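Local coordinates for protein 2-c-methyl-d-erythritol 2,4-cyclodiphosphate synthase (Plasmodium falciparum, PDB 4C81) that probably catalyses, as a zinc-dependent homotrimer, cyclisation of a CDP-linked methylerythritol phosphate to 2-C-methyl-D-erythritol 2,4-cyclodiphosphate in apicoplast isoprenoid synthesis, at residues 64-69 / 171-175; 72-77 / 175-179. The protein carries 1 engineered substitution. One frame throughout, in Å; residues are numbered along the deposited sequence. Where two conformers were deposited one is given.

Interaction 1: 64-69 / 171-175. With ZN (zinc ion), chain B; ZN (zinc ion), chain C.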
# COMPACT_ATOMS: atom_id res chain seq x y z
N ILE A 64 -14.35 5.42 5.17
CA ILE A 64 -13.19 4.90 4.44
C ILE A 64 -12.58 3.66 5.10
O ILE A 64 -12.03 2.80 4.40
CB ILE A 64 -12.08 5.98 4.22
CG1 ILE A 64 -11.66 6.63 5.55
CG2 ILE A 64 -12.55 7.04 3.21
CD1 ILE A 64 -10.47 7.57 5.43
N ILE A 65 -12.66 3.56 6.42
CA ILE A 65 -12.09 2.42 7.14
C ILE A 65 -12.89 1.15 6.85
O ILE A 65 -12.33 0.14 6.40
CB ILE A 65 -11.99 2.68 8.66
CG1 ILE A 65 -10.98 3.80 8.94
CG2 ILE A 65 -11.60 1.43 9.40
CD1 ILE A 65 -10.82 4.12 10.41
N TYR A 66 -14.19 1.19 7.10
CA TYR A 66 -15.04 0.02 6.83
C TYR A 66 -15.01 -0.39 5.36
O TYR A 66 -14.93 -1.58 5.05
CB TYR A 66 -16.49 0.26 7.28
CG TYR A 66 -16.77 0.08 8.76
CD1 TYR A 66 -15.81 -0.42 9.65
CD2 TYR A 66 -18.03 0.36 9.28
CE1 TYR A 66 -16.09 -0.60 10.99
CE2 TYR A 66 -18.32 0.18 10.63
CZ TYR A 66 -17.35 -0.30 11.47
OH TYR A 66 -17.63 -0.48 12.81
N HIS A 67 -15.07 0.60 4.46
CA HIS A 67 -15.08 0.31 3.02
C HIS A 67 -13.76 -0.31 2.57
O HIS A 67 -13.75 -1.30 1.84
CB HIS A 67 -15.39 1.57 2.20
CG HIS A 67 -16.70 2.21 2.54
ND1 HIS A 67 -17.08 3.44 2.05
CD2 HIS A 67 -17.71 1.80 3.34
CE1 HIS A 67 -18.27 3.76 2.52
NE2 HIS A 67 -18.68 2.78 3.31
N SER A 68 -12.63 0.26 3.02
CA SER A 68 -11.33 -0.28 2.63
C SER A 68 -11.09 -1.67 3.23
O SER A 68 -10.50 -2.52 2.57
CB SER A 68 -10.19 0.67 3.03
OG SER A 68 -10.04 0.73 4.43
N ILE A 69 -11.57 -1.90 4.45
CA ILE A 69 -11.49 -3.24 5.05
C ILE A 69 -12.26 -4.27 4.20
O ILE A 69 -11.73 -5.34 3.90
CB ILE A 69 -12.02 -3.25 6.51
CG1 ILE A 69 -11.02 -2.55 7.44
CG2 ILE A 69 -12.24 -4.68 7.00
CD1 ILE A 69 -11.59 -2.20 8.79
N ILE A 171 -10.14 12.52 2.73
CA ILE A 171 -9.41 11.60 3.61
C ILE A 171 -9.31 10.25 2.92
O ILE A 171 -10.19 9.89 2.13
CB ILE A 171 -10.08 11.44 4.99
CG1 ILE A 171 -11.56 11.02 4.85
CG2 ILE A 171 -9.98 12.75 5.79
CD1 ILE A 171 -12.23 10.69 6.17
N GLU A 172 -8.26 9.50 3.20
CA GLU A 172 -8.09 8.20 2.55
C GLU A 172 -7.57 7.13 3.49
O GLU A 172 -7.05 7.43 4.58
CB GLU A 172 -7.25 8.30 1.26
CG GLU A 172 -5.79 8.65 1.41
CD GLU A 172 -5.08 8.78 0.05
OE1 GLU A 172 -5.77 9.05 -0.96
OE2 GLU A 172 -3.85 8.59 -0.00
N CYS A 173 -7.77 5.88 3.09
CA CYS A 173 -7.44 4.73 3.93
C CYS A 173 -6.85 3.63 3.07
O CYS A 173 -7.34 3.36 1.97
CB CYS A 173 -8.70 4.20 4.63
SG CYS A 173 -8.36 2.95 5.89
N PHE A 174 -5.78 3.01 3.57
CA PHE A 174 -5.25 1.76 3.05
C PHE A 174 -5.41 0.69 4.12
O PHE A 174 -4.92 0.85 5.23
CB PHE A 174 -3.76 1.89 2.70
CG PHE A 174 -3.50 2.74 1.51
CD1 PHE A 174 -3.45 4.12 1.63
CD2 PHE A 174 -3.30 2.17 0.26
CE1 PHE A 174 -3.21 4.93 0.51
CE2 PHE A 174 -3.06 2.97 -0.85
CZ PHE A 174 -3.02 4.34 -0.72
N ALA A 175 -6.11 -0.39 3.79
CA ALA A 175 -6.30 -1.50 4.71
C ALA A 175 -5.56 -2.71 4.15
O ALA A 175 -5.76 -3.07 3.01
CB ALA A 175 -7.78 -1.81 4.86
ZN ZN B . -16.09 4.48 0.57
ZN ZN C . -5.04 10.13 -2.92
O HOH W 1 -16.36 3.46 -0.91
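Ile-171 meets Ile-64 where the start of helix 64-77 packs on strand 170-181 of the mixed sheet, an alpha/beta layer arrangement with axes 7.5 Å apart and running in the same general direction at 35°. The two isoleucine chains pass each other at a slant and touch through their CD1 methyls, 3.7 Å apart. At the next residue the backbone serves as the surface: the same methyl of Ile-64 sits over the face of the Glu-172 carbonyl group, with CD1 3.5 Å from Glu-172 C. The Glu-172 side chain leaves by the other side of the sheet, where OE1 binds a zinc ion together with His-159 of the second subunit and also hydrogen-bonds to Tyr-14 OH.

Cys-173 returns to the helix. Its SG is swung away from the backbone N (chi1 -171°), which brings the sulfur alongside Ser-68, 3.1 Å from Ser-68 OG, while its CB packs on Ile-64 CB. Phe-174 again faces outward and meets Phe-174 of both neighbouring subunits edge-to-face, so one strand serves helix and trimer core on alternate sides. On the helix, His-67 does not touch the strand segment; its ND1 coordinates a second zinc ion at 2.1 Å, a site completed on the protein side by Asp-15 and His-17, so the helix packed here also carries a zinc ligand. Ser-68 OG, folded back over its own helix, lies near Ile-64 O and Ile-65 O with one proton to offer them. The strand segment finishes with the methyl of Ala-175, whose CB is 3.4 Å from Ser-68 OG.

Interaction 2: 72-77 / 175-179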
# COMPACT_ATOMS: atom_id res chain seq x y z
N SER A 72 -10.41 -4.98 1.04
CA SER A 72 -9.19 -5.75 1.32
C SER A 72 -9.52 -7.24 1.41
O SER A 72 -8.79 -8.07 0.87
CB SER A 72 -8.48 -5.26 2.59
OG SER A 72 -9.05 -5.79 3.78
N ILE A 73 -10.63 -7.56 2.07
CA ILE A 73 -11.11 -8.94 2.17
C ILE A 73 -11.52 -9.50 0.81
O ILE A 73 -11.11 -10.61 0.44
CB ILE A 73 -12.30 -9.03 3.17
CG1 ILE A 73 -11.81 -8.75 4.59
CG2 ILE A 73 -12.96 -10.41 3.10
CD1 ILE A 73 -12.92 -8.52 5.58
N LEU A 74 -12.33 -8.76 0.06
CA LEU A 74 -12.75 -9.17 -1.28
C LEU A 74 -11.52 -9.33 -2.17
O LEU A 74 -11.40 -10.32 -2.90
CB LEU A 74 -13.70 -8.14 -1.89
CG LEU A 74 -15.08 -8.05 -1.22
CD1 LEU A 74 -15.92 -6.96 -1.86
CD2 LEU A 74 -15.77 -9.40 -1.30
N GLY A 75 -10.61 -8.37 -2.10
CA GLY A 75 -9.39 -8.41 -2.89
C GLY A 75 -8.55 -9.65 -2.59
O GLY A 75 -8.06 -10.32 -3.50
N ALA A 76 -8.41 -9.96 -1.31
CA ALA A 76 -7.65 -11.13 -0.88
C ALA A 76 -8.21 -12.43 -1.45
O ALA A 76 -7.44 -13.32 -1.82
CB ALA A 76 -7.62 -11.20 0.64
N LEU A 77 -9.53 -12.52 -1.53
CA LEU A 77 -10.21 -13.74 -1.98
C LEU A 77 -10.46 -13.78 -3.49
O LEU A 77 -10.93 -14.79 -4.01
CB LEU A 77 -11.53 -13.90 -1.23
CG LEU A 77 -11.38 -14.18 0.27
CD1 LEU A 77 -12.69 -13.93 1.01
CD2 LEU A 77 -10.88 -15.59 0.51
N ALA A 175 -6.11 -0.39 3.79
CA ALA A 175 -6.30 -1.50 4.71
C ALA A 175 -5.56 -2.71 4.15
O ALA A 175 -5.76 -3.07 3.01
CB ALA A 175 -7.78 -1.81 4.86
N ASN A 176 -4.71 -3.31 4.98
CA ASN A 176 -3.90 -4.45 4.58
C ASN A 176 -4.24 -5.63 5.47
O ASN A 176 -4.25 -5.51 6.69
CB ASN A 176 -2.42 -4.12 4.73
CG ASN A 176 -2.03 -2.89 3.96
OD1 ASN A 176 -1.60 -2.97 2.81
ND2 ASN A 176 -2.20 -1.72 4.58
N ILE A 177 -4.49 -6.78 4.84
CA ILE A 177 -4.98 -7.94 5.57
C ILE A 177 -4.34 -9.24 5.09
O ILE A 177 -3.92 -9.35 3.93
CB ILE A 177 -6.52 -8.03 5.43
CG1 ILE A 177 -7.12 -8.91 6.53
CG2 ILE A 177 -6.93 -8.48 4.03
CD1 ILE A 177 -8.61 -8.76 6.65
N LEU A 178 -4.23 -10.21 6.00
CA LEU A 178 -3.88 -11.57 5.65
C LEU A 178 -5.05 -12.47 6.01
O LEU A 178 -5.63 -12.33 7.09
CB LEU A 178 -2.65 -12.04 6.43
CG LEU A 178 -1.31 -11.44 6.02
CD1 LEU A 178 -0.24 -11.91 7.00
CD2 LEU A 178 -0.92 -11.80 4.59
N LEU A 179 -5.41 -13.36 5.09
CA LEU A 179 -6.36 -14.42 5.37
C LEU A 179 -5.62 -15.75 5.45
O LEU A 179 -4.84 -16.09 4.56
CB LEU A 179 -7.43 -14.48 4.29
CG LEU A 179 -8.20 -13.18 4.04
CD1 LEU A 179 -9.22 -13.40 2.94
CD2 LEU A 179 -8.88 -12.65 5.30
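Ser-72 meets a flat group of the strand, the peptide after Ala-175: its CB stands above the plane, 3.5 Å from Ala-175 O. Here the later part of helix 64-77 packs on strand 170-181 of the mixed sheet. Along its edges this strand pairs with both neighbours, Ala-175 with Gly-13 and Asn-176 with Asp-120. The flat amide of Asn-176 lies on the far side of the sheet, where its ND2 hydrogen-bonds to Gln-12 OE1 of the third subunit.

The rest is mostly aliphatic, with branched side chains of the strand seated on the helix. Ile-177 divides its two branches between Ser-72 and Ile-73. Its CG2 approaches Ser-72, 3.4 Å from OG, whereas the CG1 branch, set anti to the backbone N (chi1 -161°), carries CD1 to the CG1 of Ile-73 at 3.8 Å. Leu-179 sets one methyl against Ala-76 and Leu-77: CD1 is 3.6 Å from Ala-76 CB and 3.5 Å from Leu-77 CG, the two leucine chains running at about a right angle. Ile-116 and Tyr-114 of strand 114-124 also touch this leucine, and Leu-108 of helix 97-111 backs Leu-77.

No hydrogen bond joins the two segments. Ser-72 OG is hydrogen-bonded to Ile-69 O in its own helix, which gives this buried hydroxyl a polar partner although it lies against Ile-177, and the fit here rests on shape and apolar burial.

How the interactions relate
Interactions 1 and 2 are successive steps of one helix-on-sheet interface, their centres 12 Å apart. Both join helix 64-77 to strand 170-181, which lies near the C terminus, and they share Ala-175. Along the chain the order is 64-69, 72-77 and then, about a hundred residues later, 171-175 and 175-179, so the same direction is followed on both elements. The separation widens slightly from the first step to the second, with short-segment axes 7.5 and then 8.4 Å apart. Interaction 1 lies near the chain centre, beside the zinc ions; interaction 2 continues the same buried interface along the helix, on a sheet whose opposite face meets the other subunits.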